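Local coordinates for uncharacterized protein YhfS (Escherichia coli, PDB 4J8L) that is of unknown function but carries covalently bound pyridoxal 5'-phosphate in an aminotransferase-like fold and may have cysteine synthase activity, at residues F19-S24 and G238-P243; L94-P99 and D149-A154; V118-L123 and A138-T143; R215-L220 and G224-G229; A232-R237 and E310-I315. All coordinates share one frame; numbering follows the deposited sequence.

Interaction 1: residues F19-S24 and G238-P243; sequences FALVDS and GLVFAP
A leucine and a valine on facing helices meet here because both first torsions place a branch in the gap. Leu-21 has CG anti to the backbone N (chi1 173°), which carries CD2 across to helix 238-243, while Val-240 has CG1 anti to its N and leaves CG2 to meet the leucine. CD2 is the working atom. It lies 3.7 Å from Val-240 CG2 and also 3.7 Å from Leu-239 CB, so one methyl of Leu-21 settles over the start of the Leu-239 side chain and beside the valine. Val-22 adds a second touch, its CG2 standing 4.0 Å from Val-240 CG1, and here the two side chains cross at nearly a right angle. The side chains meet through carbon alone, methyls against methyls and, at Leu-239, against the CB methylene. The helices run close to antiparallel, with 159° between their directions and axes 9.5 Å apart at closest, and Leu-21 and Val-240 are the level pair. Leu-21 and Leu-239 also both touch Met-176, and Leu-239 touches Leu-197. Helix 50-62 packs on the same two leucines, with Val-58 and Ala-62 against Leu-21 and Leu-59 against Leu-239, so helices 11-28, 50-62 and 229-261 pack as a group.

Interaction 2: residues L94-P99 and D149-A154; sequences LVHDAP and DSYVLA
The histidine-carboxylate hydrogen bond between His-96 and Asp-149 joins the C-terminal end of strand 92-96 to the loop that leads into helix 153-162. His-96 has CG anti to the backbone N (chi1 175°), which carries NE2 toward that loop. His-96 NE2 donates to Asp-149 OD1 at 2.9 Å with an N-H...O angle of 162°. The bond stays in the imidazole plane but meets OD1 from above the carboxylate plane, with ring and carboxylate planes 57° apart. Tyr-151 reaches the same imidazole by another route. Its ring edge points at one face of His-96 in a T-shaped stack, with centroids 5.3 Å apart and Tyr-151 CE1 4.0 Å from His-96 CD2, while the backbone N of Ala-98 lies over the opposite face. Such loops at the C-terminal ends of the parallel strands are a feature of the large domain of fold type I pyridoxal phosphate enzymes, whose strand order this sheet follows. The imidazole is held at both nitrogens, since ND1 pairs with Phe-120 N, and this probably fixes its rotation. OD1 is shared further with Asn-121 ND2 and Gln-146 NE2. An alanine in place of Asp-149 would remove the acceptor of all three donors and is likely to leave His-96 NE2 without its mate. The OH of Tyr-151 bonds to the backbone O of Gln-141, which holds the ring at its far end.

Interaction 3: residues V118-L123 and A138-T143; sequences VDFNDL and ALVQHT
Phe-120 sits in a type I beta turn running from Asp-119 to Asp-122, and its CA lies 8.8 Å from the CA of Val-140, at the level where the turn comes nearest strand 138-141. With CG anti to the carbonyl carbon (chi1 -72°), the phenyl ring is sent across this gap. Its CE2 corner does most of the touching. The carbonyl O of Leu-139 stands 3.7 Å from Phe-120 CE2, close to the ring plane, so the oxygen looks at the electropositive C-H rim and not at the pi cloud. Val-140 approaches the same corner obliquely with both methyls: its CG2 is 3.8 Å from Phe-120 CE2 and its CG1 4.0 Å from Phe-120 CD2. One corner of the ring thus meets both a backbone oxygen, near its plane, and a branched side chain that comes in obliquely.

The turn that carries the ring is stiffened from within. Asp-122 N bonds to Asp-119 O at 2.9 Å, and Asp-119 OD1 takes Asn-121 N at 3.1 Å in an Asx turn, the N-H coming from well above the carboxylate plane. Asp-122 then occupies the N-cap position of the next helix, where its OD1 accepts from Ala-125 N.

Strand 114-118, helix 123-133 and strand 137-141 make a beta-alpha-beta crossover that passes strand 92-96, and the Phe-120 turn lies between its first strand and its helix. Leu-94 and Leu-126 pack on the phenyl ring, while Leu-153 and Leu-160 of helix 153-162 pack on Val-140.

Interaction 4: residues R215-L220 and G224-G229; sequences RIRATL and GSQIQG
Hydrogen bonds carry most of the contact, and the amide of Gln-226 is their meeting point, gripped at both ends by segment 215-220. Its oxygen accepts from the side: Arg-217 NH1 donates to Gln-226 OE1 at 2.9 Å, almost straight at 173°, lying in the carbonyl plane on a lone pair of OE1. The bond also keeps to the guanidinium plane, although guanidinium and amide are turned nearly perpendicular to each other. Its nitrogen gives in a different manner. Gln-226 NE2 reaches Leu-220 O at 2.8 Å, in the plane of its own amide but 46° above the carbonyl plane of Leu-220, hence off the lone pair. NE2 has a second acceptor in Ser-222 O, in the connecting loop. With donor and acceptors on distinct sides, a flipped amide would probably lose these partners. A bend at chi2 (-48°) folds the glutamine chain back to reach them, and Arg-217 is bent as well, at chi2 and chi3.

Van der Waals packing is slighter. Leu-220 CB lies 4.0 Å from Ser-225 CB, at the pair of residues where the two backbones are closest.

The charged end of Arg-217 has further, weak bonds from NH2 to the carbonyls of Leu-46 and Asn-47, which tie it to another loop. The whole is a loop between two helices, leading from helix 210-219, with Gln-228 at the N-cap position, into helix 229-261; a long helix of this sort joins the large and small domains in fold type I enzymes.

Interaction 5: residues A232-R237 and E310-I315; sequences ALEVLR and ESKYEI
Glu-234 and Lys-312 meet through extended side chains, and a salt bridge joins their ends. In Glu-234, CG is anti to the backbone N (chi1 -170°) and the chain stays extended beyond it, so the carboxylate projects from the helix. Lys-312 starts differently: its CG lies between the backbone N and the carbonyl carbon (chi1 63°), after which every torsion is extended and NZ is carried out to the glutamate. The two chains cross at about a right angle, and one oxygen does the work. Lys-312 NZ to Glu-234 OE2 is modelled at 2.5 Å, so short that the exact length is doubtful, whereas Glu-234 OE1 stands 4.1 Å from Lys-312 NZ. A glutamine in place of Glu-234 would probably leave the lysine ammonium without its nearby charge, since the ion pair of NZ with Glu-201 is long and weak. Nearer the backbone, Lys-312 CG lies 4.0 Å above the centre of the Tyr-313 ring. In the same loop, Ser-311 OG accepts from Tyr-313 N in an ST turn, within the type I beta turn from Ser-311 to Glu-314. The result is a surface ion pair between the long interdomain helix 229-261 and a loop of the smaller C-terminal domain.

Overall arrangement
Two clusters emerge, on opposite sides of the chain's centre. Interactions 2 and 3 form one: their centres lie 2 Å apart, and their segments share polar groups beyond the C-terminal ends of neighbouring strands 92-96 and 137-141. Interactions 1 and 5, with centres 12 Å apart, use successive turns of helix 229-261, one facing helix 11-28 and the other the C-terminal domain. Interaction 4 leads into that helix and touches interaction 5 where Ile-227 CG2 lies 4.0 Å from Ala-232 N. About 29 Å separates the centres of interactions 1 and 2. The cofactor is attached at Lys-196, whose chain neighbour Leu-197 packs on Leu-239 of interaction 1.

Interaction 1: residues F19-S24 and G238-P243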
# COMPACT_ATOMS: atom_id res chain seq x y z
N PHE A 19 -15.57 -11.95 2.28
CA PHE A 19 -16.53 -12.64 3.16
C PHE A 19 -16.01 -12.68 4.59
O PHE A 19 -16.77 -12.52 5.54
CB PHE A 19 -16.82 -14.06 2.67
CG PHE A 19 -17.40 -14.13 1.27
CD1 PHE A 19 -18.10 -13.06 0.72
CD2 PHE A 19 -17.24 -15.29 0.51
CE1 PHE A 19 -18.63 -13.15 -0.55
CE2 PHE A 19 -17.76 -15.38 -0.77
CZ PHE A 19 -18.45 -14.30 -1.30
N ALA A 20 -14.70 -12.90 4.74
CA ALA A 20 -14.12 -13.03 6.07
C ALA A 20 -14.21 -11.70 6.82
O ALA A 20 -14.45 -11.68 8.03
CB ALA A 20 -12.68 -13.54 5.99
N LEU A 21 -14.04 -10.60 6.09
CA LEU A 21 -14.15 -9.28 6.69
C LEU A 21 -15.60 -9.01 7.11
O LEU A 21 -15.85 -8.52 8.20
CB LEU A 21 -13.63 -8.19 5.75
CG LEU A 21 -13.84 -6.74 6.22
CD1 LEU A 21 -13.18 -6.46 7.57
CD2 LEU A 21 -13.36 -5.74 5.16
N VAL A 22 -16.54 -9.36 6.24
CA VAL A 22 -17.95 -9.17 6.59
C VAL A 22 -18.34 -10.04 7.78
O VAL A 22 -19.12 -9.62 8.63
CB VAL A 22 -18.88 -9.39 5.38
CG1 VAL A 22 -20.35 -9.23 5.79
CG2 VAL A 22 -18.53 -8.38 4.31
N ASP A 23 -17.76 -11.24 7.87
CA ASP A 23 -18.05 -12.12 9.00
C ASP A 23 -17.61 -11.47 10.30
O ASP A 23 -18.31 -11.55 11.33
CB ASP A 23 -17.34 -13.47 8.84
CG ASP A 23 -17.79 -14.48 9.87
OD1 ASP A 23 -17.04 -14.74 10.84
OD2 ASP A 23 -18.91 -15.03 9.73
N SER A 24 -16.45 -10.82 10.26
CA SER A 24 -15.96 -10.11 11.43
C SER A 24 -16.87 -8.94 11.79
O SER A 24 -17.12 -8.68 12.98
CB SER A 24 -14.54 -9.60 11.21
OG SER A 24 -14.05 -9.03 12.41
N GLY A 238 -15.07 0.75 2.36
CA GLY A 238 -14.08 0.72 1.30
C GLY A 238 -13.35 -0.61 1.27
O GLY A 238 -13.13 -1.21 0.22
N LEU A 239 -13.00 -1.09 2.46
CA LEU A 239 -12.25 -2.33 2.59
C LEU A 239 -13.03 -3.54 2.11
O LEU A 239 -12.45 -4.47 1.57
CB LEU A 239 -11.84 -2.51 4.05
CG LEU A 239 -10.51 -3.16 4.39
CD1 LEU A 239 -9.33 -2.54 3.64
CD2 LEU A 239 -10.32 -2.98 5.87
N VAL A 240 -14.35 -3.55 2.33
CA VAL A 240 -15.19 -4.64 1.84
C VAL A 240 -15.19 -4.72 0.31
O VAL A 240 -15.21 -5.81 -0.27
CB VAL A 240 -16.65 -4.52 2.37
CG1 VAL A 240 -17.57 -5.51 1.67
CG2 VAL A 240 -16.68 -4.75 3.89
N PHE A 241 -15.16 -3.55 -0.35
CA PHE A 241 -15.14 -3.49 -1.82
C PHE A 241 -13.73 -3.79 -2.38
O PHE A 241 -13.58 -4.17 -3.53
CB PHE A 241 -15.52 -2.08 -2.29
CG PHE A 241 -17.00 -1.79 -2.33
CD1 PHE A 241 -17.88 -2.63 -2.98
CD2 PHE A 241 -17.50 -0.62 -1.77
CE1 PHE A 241 -19.24 -2.35 -3.04
CE2 PHE A 241 -18.86 -0.33 -1.82
CZ PHE A 241 -19.73 -1.20 -2.45
N ALA A 242 -12.70 -3.60 -1.57
CA ALA A 242 -11.33 -3.63 -2.08
C ALA A 242 -10.85 -4.94 -2.73
O ALA A 242 -10.33 -4.91 -3.85
CB ALA A 242 -10.33 -3.13 -1.03
N PRO A 243 -11.02 -6.09 -2.05
CA PRO A 243 -10.37 -7.27 -2.63
C PRO A 243 -10.92 -7.68 -3.99
O PRO A 243 -10.13 -7.89 -4.91
CB PRO A 243 -10.54 -8.36 -1.55
CG PRO A 243 -11.60 -7.87 -0.63
CD PRO A 243 -11.59 -6.37 -0.72

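Interaction 2: residues L94-P99 and D149-A154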
# COMPACT_ATOMS: atom_id res chain seq x y z
N LEU A 94 16.70 -0.25 11.17
CA LEU A 94 17.17 -1.00 10.01
C LEU A 94 16.23 -0.81 8.82
O LEU A 94 15.01 -0.94 8.94
CB LEU A 94 17.29 -2.48 10.35
CG LEU A 94 17.80 -3.37 9.21
CD1 LEU A 94 19.32 -3.33 9.14
CD2 LEU A 94 17.31 -4.80 9.37
N VAL A 95 16.81 -0.48 7.66
CA VAL A 95 16.05 -0.38 6.42
C VAL A 95 16.76 -1.10 5.28
O VAL A 95 17.97 -1.37 5.34
CB VAL A 95 15.79 1.10 6.00
CG1 VAL A 95 14.92 1.81 7.02
CG2 VAL A 95 17.11 1.83 5.81
N HIS A 96 16.00 -1.40 4.23
CA HIS A 96 16.50 -2.06 3.04
C HIS A 96 17.39 -1.12 2.23
O HIS A 96 17.23 0.10 2.28
CB HIS A 96 15.30 -2.53 2.21
CG HIS A 96 15.65 -3.13 0.88
ND1 HIS A 96 16.68 -4.02 0.71
CD2 HIS A 96 15.08 -2.97 -0.34
CE1 HIS A 96 16.74 -4.39 -0.56
NE2 HIS A 96 15.77 -3.76 -1.22
N ASP A 97 18.34 -1.69 1.48
CA ASP A 97 19.24 -0.93 0.62
C ASP A 97 18.55 -0.52 -0.68
O ASP A 97 18.79 -1.10 -1.73
CB ASP A 97 20.51 -1.74 0.33
CG ASP A 97 21.58 -0.92 -0.39
OD1 ASP A 97 21.44 0.31 -0.52
OD2 ASP A 97 22.60 -1.53 -0.80
N ALA A 98 17.69 0.48 -0.57
CA ALA A 98 16.88 0.98 -1.67
C ALA A 98 16.25 2.28 -1.20
O ALA A 98 16.22 2.55 0.00
CB ALA A 98 15.80 -0.04 -2.03
N PRO A 99 15.74 3.11 -2.13
CA PRO A 99 15.15 4.39 -1.70
C PRO A 99 14.05 4.24 -0.65
O PRO A 99 13.09 3.50 -0.83
CB PRO A 99 14.56 4.94 -3.00
CG PRO A 99 15.44 4.36 -4.07
CD PRO A 99 15.75 2.97 -3.60
N ASP A 149 14.11 -5.88 -6.59
CA ASP A 149 13.71 -6.41 -5.28
C ASP A 149 12.81 -7.64 -5.43
O ASP A 149 11.75 -7.58 -6.06
CB ASP A 149 13.03 -5.35 -4.43
CG ASP A 149 14.00 -4.33 -3.87
OD1 ASP A 149 15.23 -4.57 -3.92
OD2 ASP A 149 13.53 -3.28 -3.37
N SER A 150 13.23 -8.74 -4.82
CA SER A 150 12.56 -10.02 -5.00
C SER A 150 12.33 -10.73 -3.68
O SER A 150 11.88 -11.86 -3.66
CB SER A 150 13.41 -10.93 -5.89
OG SER A 150 14.66 -11.22 -5.28
N TYR A 151 12.65 -10.06 -2.58
CA TYR A 151 12.54 -10.72 -1.29
C TYR A 151 11.11 -11.10 -0.91
O TYR A 151 10.14 -10.45 -1.32
CB TYR A 151 13.20 -9.90 -0.18
CG TYR A 151 12.60 -8.54 0.14
CD1 TYR A 151 13.22 -7.38 -0.30
CD2 TYR A 151 11.47 -8.42 0.94
CE1 TYR A 151 12.71 -6.13 0.02
CE2 TYR A 151 10.95 -7.17 1.26
CZ TYR A 151 11.58 -6.03 0.80
OH TYR A 151 11.09 -4.79 1.12
N VAL A 152 10.99 -12.20 -0.16
CA VAL A 152 9.71 -12.65 0.36
C VAL A 152 9.49 -11.99 1.71
O VAL A 152 10.30 -12.16 2.62
CB VAL A 152 9.70 -14.18 0.53
CG1 VAL A 152 8.41 -14.64 1.20
CG2 VAL A 152 9.89 -14.86 -0.82
N LEU A 153 8.40 -11.23 1.83
CA LEU A 153 8.11 -10.48 3.05
C LEU A 153 8.22 -11.33 4.31
O LEU A 153 8.93 -10.97 5.26
CB LEU A 153 6.72 -9.84 2.97
CG LEU A 153 6.31 -8.97 4.16
CD1 LEU A 153 7.32 -7.84 4.37
CD2 LEU A 153 4.92 -8.39 3.96
N ALA A 154 7.54 -12.48 4.30
CA ALA A 154 7.50 -13.36 5.47
C ALA A 154 8.89 -13.83 5.90
O ALA A 154 9.15 -13.99 7.10
CB ALA A 154 6.59 -14.55 5.20

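Interaction 3: residues V118-L123 and A138-T143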
# COMPACT_ATOMS: atom_id res chain seq x y z
N VAL A 118 20.87 -2.56 4.83
CA VAL A 118 21.33 -3.85 4.34
C VAL A 118 20.40 -4.31 3.21
O VAL A 118 19.24 -3.91 3.15
CB VAL A 118 21.36 -4.91 5.48
CG1 VAL A 118 19.95 -5.20 5.97
CG2 VAL A 118 22.05 -6.19 5.01
N ASP A 119 20.92 -5.13 2.30
CA ASP A 119 20.13 -5.65 1.19
C ASP A 119 19.20 -6.76 1.68
O ASP A 119 19.66 -7.87 1.95
CB ASP A 119 21.08 -6.19 0.11
CG ASP A 119 20.39 -6.43 -1.22
OD1 ASP A 119 19.15 -6.35 -1.28
OD2 ASP A 119 21.10 -6.73 -2.21
N PHE A 120 17.90 -6.48 1.79
CA PHE A 120 16.94 -7.50 2.24
C PHE A 120 16.87 -8.68 1.27
O PHE A 120 16.30 -9.72 1.60
CB PHE A 120 15.53 -6.91 2.40
CG PHE A 120 15.36 -5.99 3.59
CD1 PHE A 120 16.43 -5.69 4.43
CD2 PHE A 120 14.12 -5.44 3.86
CE1 PHE A 120 16.25 -4.84 5.51
CE2 PHE A 120 13.94 -4.59 4.94
CZ PHE A 120 15.00 -4.29 5.77
N ASN A 121 17.42 -8.51 0.08
CA ASN A 121 17.41 -9.57 -0.92
C ASN A 121 18.46 -10.63 -0.61
O ASN A 121 18.50 -11.69 -1.23
CB ASN A 121 17.65 -9.00 -2.33
CG ASN A 121 16.51 -8.11 -2.79
OD1 ASN A 121 15.34 -8.50 -2.75
ND2 ASN A 121 16.85 -6.91 -3.24
N ASP A 122 19.31 -10.32 0.37
CA ASP A 122 20.35 -11.24 0.82
C ASP A 122 20.10 -11.53 2.30
O ASP A 122 20.53 -10.76 3.16
CB ASP A 122 21.73 -10.59 0.64
CG ASP A 122 22.89 -11.51 1.00
OD1 ASP A 122 22.66 -12.59 1.60
OD2 ASP A 122 24.04 -11.15 0.68
N LEU A 123 19.41 -12.62 2.58
CA LEU A 123 19.03 -12.95 3.95
C LEU A 123 20.24 -13.19 4.84
O LEU A 123 20.20 -12.90 6.04
CB LEU A 123 18.08 -14.15 3.98
CG LEU A 123 16.68 -13.91 3.45
CD1 LEU A 123 15.81 -15.14 3.64
CD2 LEU A 123 16.07 -12.71 4.14
N ALA A 138 13.08 -2.41 12.91
CA ALA A 138 13.23 -2.50 11.46
C ALA A 138 11.96 -2.06 10.76
O ALA A 138 10.86 -2.28 11.26
CB ALA A 138 13.59 -3.93 11.05
N LEU A 139 12.12 -1.44 9.60
CA LEU A 139 10.99 -1.11 8.75
C LEU A 139 11.13 -1.89 7.46
O LEU A 139 12.20 -1.91 6.84
CB LEU A 139 10.94 0.40 8.45
CG LEU A 139 9.77 0.87 7.58
CD1 LEU A 139 9.19 2.18 8.09
CD2 LEU A 139 10.21 1.03 6.13
N VAL A 140 10.06 -2.55 7.04
CA VAL A 140 10.10 -3.32 5.81
C VAL A 140 8.98 -2.86 4.89
O VAL A 140 7.81 -2.84 5.29
CB VAL A 140 9.95 -4.84 6.07
CG1 VAL A 140 10.19 -5.63 4.79
CG2 VAL A 140 10.91 -5.30 7.18
N GLN A 141 9.32 -2.46 3.67
CA GLN A 141 8.28 -2.08 2.72
C GLN A 141 7.75 -3.31 2.01
O GLN A 141 8.52 -4.16 1.55
CB GLN A 141 8.78 -1.04 1.71
CG GLN A 141 7.68 -0.53 0.78
CD GLN A 141 8.07 0.69 -0.02
OE1 GLN A 141 8.86 1.52 0.44
NE2 GLN A 141 7.52 0.80 -1.22
N HIS A 142 6.43 -3.42 1.92
CA HIS A 142 5.79 -4.56 1.27
C HIS A 142 5.92 -4.48 -0.26
O HIS A 142 6.42 -5.41 -0.90
CB HIS A 142 4.32 -4.65 1.71
CG HIS A 142 3.70 -5.99 1.45
ND1 HIS A 142 2.67 -6.50 2.22
CD2 HIS A 142 3.96 -6.93 0.51
CE1 HIS A 142 2.33 -7.70 1.77
NE2 HIS A 142 3.10 -7.98 0.73
N THR A 143 5.49 -3.37 -0.84
CA THR A 143 5.64 -3.19 -2.28
C THR A 143 7.11 -3.02 -2.65
O THR A 143 7.95 -2.74 -1.79
CB THR A 143 4.85 -1.99 -2.82
OG1 THR A 143 5.22 -0.81 -2.09
CG2 THR A 143 3.36 -2.24 -2.69

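Interaction 4: residues R215-L220 and G224-G229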
# COMPACT_ATOMS: atom_id res chain seq x y z
N ARG A 215 0.36 1.66 23.02
CA ARG A 215 1.27 2.80 23.11
C ARG A 215 0.83 3.91 22.16
O ARG A 215 0.94 5.10 22.48
CB ARG A 215 2.72 2.41 22.84
CG ARG A 215 3.34 1.59 23.98
CD ARG A 215 4.86 1.62 23.96
NE ARG A 215 5.41 0.87 22.83
CZ ARG A 215 5.64 -0.44 22.85
NH1 ARG A 215 5.36 -1.15 23.93
NH2 ARG A 215 6.15 -1.04 21.78
N ILE A 216 0.32 3.52 21.00
CA ILE A 216 -0.18 4.50 20.05
C ILE A 216 -1.43 5.19 20.61
O ILE A 216 -1.52 6.41 20.63
CB ILE A 216 -0.50 3.84 18.70
CG1 ILE A 216 0.79 3.36 18.03
CG2 ILE A 216 -1.26 4.81 17.79
CD1 ILE A 216 0.57 2.63 16.72
N ARG A 217 -2.39 4.40 21.09
CA ARG A 217 -3.63 4.98 21.61
C ARG A 217 -3.37 5.96 22.76
O ARG A 217 -4.07 6.97 22.88
CB ARG A 217 -4.62 3.89 22.02
CG ARG A 217 -5.28 3.18 20.83
CD ARG A 217 -6.28 4.09 20.09
NE ARG A 217 -7.20 4.73 21.04
CZ ARG A 217 -7.84 5.87 20.83
NH1 ARG A 217 -7.71 6.51 19.67
NH2 ARG A 217 -8.62 6.37 21.77
N ALA A 218 -2.36 5.68 23.57
CA ALA A 218 -2.04 6.54 24.71
C ALA A 218 -1.60 7.94 24.30
O ALA A 218 -1.70 8.87 25.10
CB ALA A 218 -0.97 5.87 25.61
N THR A 219 -1.13 8.10 23.06
CA THR A 219 -0.67 9.40 22.57
C THR A 219 -1.79 10.20 21.94
O THR A 219 -1.63 11.39 21.65
CB THR A 219 0.46 9.28 21.51
OG1 THR A 219 -0.08 8.71 20.30
CG2 THR A 219 1.58 8.41 22.04
N LEU A 220 -2.93 9.55 21.70
CA LEU A 220 -4.04 10.18 20.98
C LEU A 220 -4.98 10.88 21.96
O LEU A 220 -6.13 10.50 22.13
CB LEU A 220 -4.78 9.14 20.14
CG LEU A 220 -3.88 8.39 19.14
CD1 LEU A 220 -4.71 7.50 18.24
CD2 LEU A 220 -3.04 9.37 18.31
N GLY A 224 -9.08 16.16 18.00
CA GLY A 224 -8.70 16.07 16.61
C GLY A 224 -7.95 14.80 16.25
O GLY A 224 -7.92 14.41 15.08
N SER A 225 -7.35 14.17 17.25
CA SER A 225 -6.57 12.95 17.06
C SER A 225 -7.44 11.78 16.62
O SER A 225 -6.97 10.85 15.97
CB SER A 225 -5.83 12.56 18.35
OG SER A 225 -4.78 13.46 18.66
N GLN A 226 -8.72 11.84 16.99
CA GLN A 226 -9.63 10.71 16.82
C GLN A 226 -10.18 10.60 15.40
O GLN A 226 -10.33 11.59 14.69
CB GLN A 226 -10.82 10.79 17.78
CG GLN A 226 -10.44 11.05 19.23
CD GLN A 226 -9.32 10.15 19.73
OE1 GLN A 226 -9.27 8.96 19.42
NE2 GLN A 226 -8.42 10.72 20.52
N ILE A 227 -10.51 9.37 15.03
CA ILE A 227 -11.24 9.12 13.80
C ILE A 227 -12.72 8.97 14.18
O ILE A 227 -13.07 8.18 15.06
CB ILE A 227 -10.69 7.86 13.10
CG1 ILE A 227 -9.21 8.06 12.75
CG2 ILE A 227 -11.50 7.52 11.85
CD1 ILE A 227 -8.90 9.39 12.02
N GLN A 228 -13.59 9.76 13.55
CA GLN A 228 -15.00 9.74 13.96
C GLN A 228 -15.71 8.48 13.47
O GLN A 228 -15.25 7.83 12.54
CB GLN A 228 -15.72 11.00 13.48
CG GLN A 228 -15.11 12.30 14.00
CD GLN A 228 -15.07 12.37 15.53
OE1 GLN A 228 -15.89 11.78 16.21
NE2 GLN A 228 -14.10 13.11 16.07
N GLY A 229 -16.83 8.14 14.13
CA GLY A 229 -17.55 6.91 13.83
C GLY A 229 -17.89 6.77 12.36
O GLY A 229 -17.70 5.70 11.78

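Interaction 5: residues A232-R237 and E310-I315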
# COMPACT_ATOMS: atom_id res chain seq x y z
N ALA A 232 -14.89 5.87 10.39
CA ALA A 232 -14.52 4.49 10.66
C ALA A 232 -15.39 3.53 9.85
O ALA A 232 -14.89 2.55 9.29
CB ALA A 232 -14.63 4.18 12.15
N LEU A 233 -16.70 3.80 9.80
CA LEU A 233 -17.59 2.98 8.99
C LEU A 233 -17.24 3.08 7.50
O LEU A 233 -17.34 2.09 6.77
CB LEU A 233 -19.04 3.40 9.21
CG LEU A 233 -19.53 3.03 10.61
CD1 LEU A 233 -20.85 3.71 10.87
CD2 LEU A 233 -19.66 1.51 10.69
N GLU A 234 -16.80 4.25 7.05
CA GLU A 234 -16.39 4.39 5.65
C GLU A 234 -15.14 3.56 5.34
O GLU A 234 -14.98 3.06 4.22
CB GLU A 234 -16.17 5.85 5.27
CG GLU A 234 -15.97 6.03 3.77
CD GLU A 234 -15.80 7.48 3.35
OE1 GLU A 234 -16.25 8.37 4.12
OE2 GLU A 234 -15.23 7.72 2.26
N VAL A 235 -14.26 3.42 6.33
CA VAL A 235 -13.09 2.56 6.17
C VAL A 235 -13.55 1.13 5.90
O VAL A 235 -13.04 0.47 4.99
CB VAL A 235 -12.19 2.57 7.43
CG1 VAL A 235 -11.15 1.46 7.36
CG2 VAL A 235 -11.51 3.93 7.58
N LEU A 236 -14.48 0.63 6.70
CA LEU A 236 -14.99 -0.72 6.47
C LEU A 236 -15.64 -0.87 5.10
O LEU A 236 -15.44 -1.87 4.42
CB LEU A 236 -16.02 -1.12 7.54
CG LEU A 236 -15.52 -1.41 8.94
CD1 LEU A 236 -16.71 -1.90 9.75
CD2 LEU A 236 -14.41 -2.44 8.88
N ARG A 237 -16.46 0.12 4.72
CA ARG A 237 -17.14 0.08 3.43
C ARG A 237 -16.13 -0.06 2.30
O ARG A 237 -16.29 -0.88 1.39
CB ARG A 237 -17.99 1.33 3.21
CG ARG A 237 -18.66 1.41 1.84
CD ARG A 237 -19.51 2.67 1.73
NE ARG A 237 -19.98 3.10 3.05
CZ ARG A 237 -20.30 4.35 3.36
NH1 ARG A 237 -20.22 5.30 2.44
NH2 ARG A 237 -20.71 4.64 4.59
N GLU A 310 -5.36 4.90 -6.19
CA GLU A 310 -6.31 3.81 -5.95
C GLU A 310 -7.43 4.19 -4.98
O GLU A 310 -7.99 3.34 -4.29
CB GLU A 310 -5.56 2.52 -5.54
CG GLU A 310 -4.51 2.18 -6.61
CD GLU A 310 -3.82 0.83 -6.45
OE1 GLU A 310 -4.10 0.09 -5.49
OE2 GLU A 310 -2.96 0.53 -7.32
N SER A 311 -7.78 5.48 -4.97
CA SER A 311 -8.84 5.97 -4.10
C SER A 311 -10.19 5.74 -4.76
O SER A 311 -10.28 5.37 -5.94
CB SER A 311 -8.68 7.47 -3.84
OG SER A 311 -9.10 8.22 -4.97
N LYS A 312 -11.25 5.95 -3.99
CA LYS A 312 -12.61 5.83 -4.51
C LYS A 312 -12.89 6.76 -5.69
O LYS A 312 -13.86 6.53 -6.44
CB LYS A 312 -13.61 6.14 -3.40
CG LYS A 312 -13.51 7.57 -2.87
CD LYS A 312 -14.34 7.73 -1.59
CE LYS A 312 -14.02 9.05 -0.89
NZ LYS A 312 -14.80 9.24 0.38
N TYR A 313 -12.08 7.80 -5.87
CA TYR A 313 -12.29 8.76 -6.94
C TYR A 313 -11.69 8.29 -8.26
O TYR A 313 -12.06 8.78 -9.32
CB TYR A 313 -11.66 10.11 -6.60
CG TYR A 313 -12.18 10.72 -5.34
CD1 TYR A 313 -13.47 11.20 -5.25
CD2 TYR A 313 -11.37 10.82 -4.21
CE1 TYR A 313 -13.95 11.76 -4.10
CE2 TYR A 313 -11.83 11.39 -3.05
CZ TYR A 313 -13.13 11.86 -3.01
OH TYR A 313 -13.62 12.42 -1.86
N GLU A 314 -10.75 7.36 -8.19
CA GLU A 314 -9.92 7.08 -9.35
C GLU A 314 -10.45 5.90 -10.15
O GLU A 314 -10.00 4.76 -10.00
CB GLU A 314 -8.46 6.89 -8.90
CG GLU A 314 -7.84 8.23 -8.49
CD GLU A 314 -6.65 8.07 -7.55
OE1 GLU A 314 -5.51 8.12 -8.06
OE2 GLU A 314 -6.85 7.91 -6.32
N ILE A 315 -11.44 6.20 -10.98
CA ILE A 315 -12.15 5.19 -11.75
C ILE A 315 -11.54 4.93 -13.14
O ILE A 315 -11.23 3.77 -13.47
CB ILE A 315 -13.67 5.51 -11.77
CG1 ILE A 315 -14.24 5.21 -10.37
CG2 ILE A 315 -14.37 4.74 -12.88
CD1 ILE A 315 -15.61 5.81 -10.10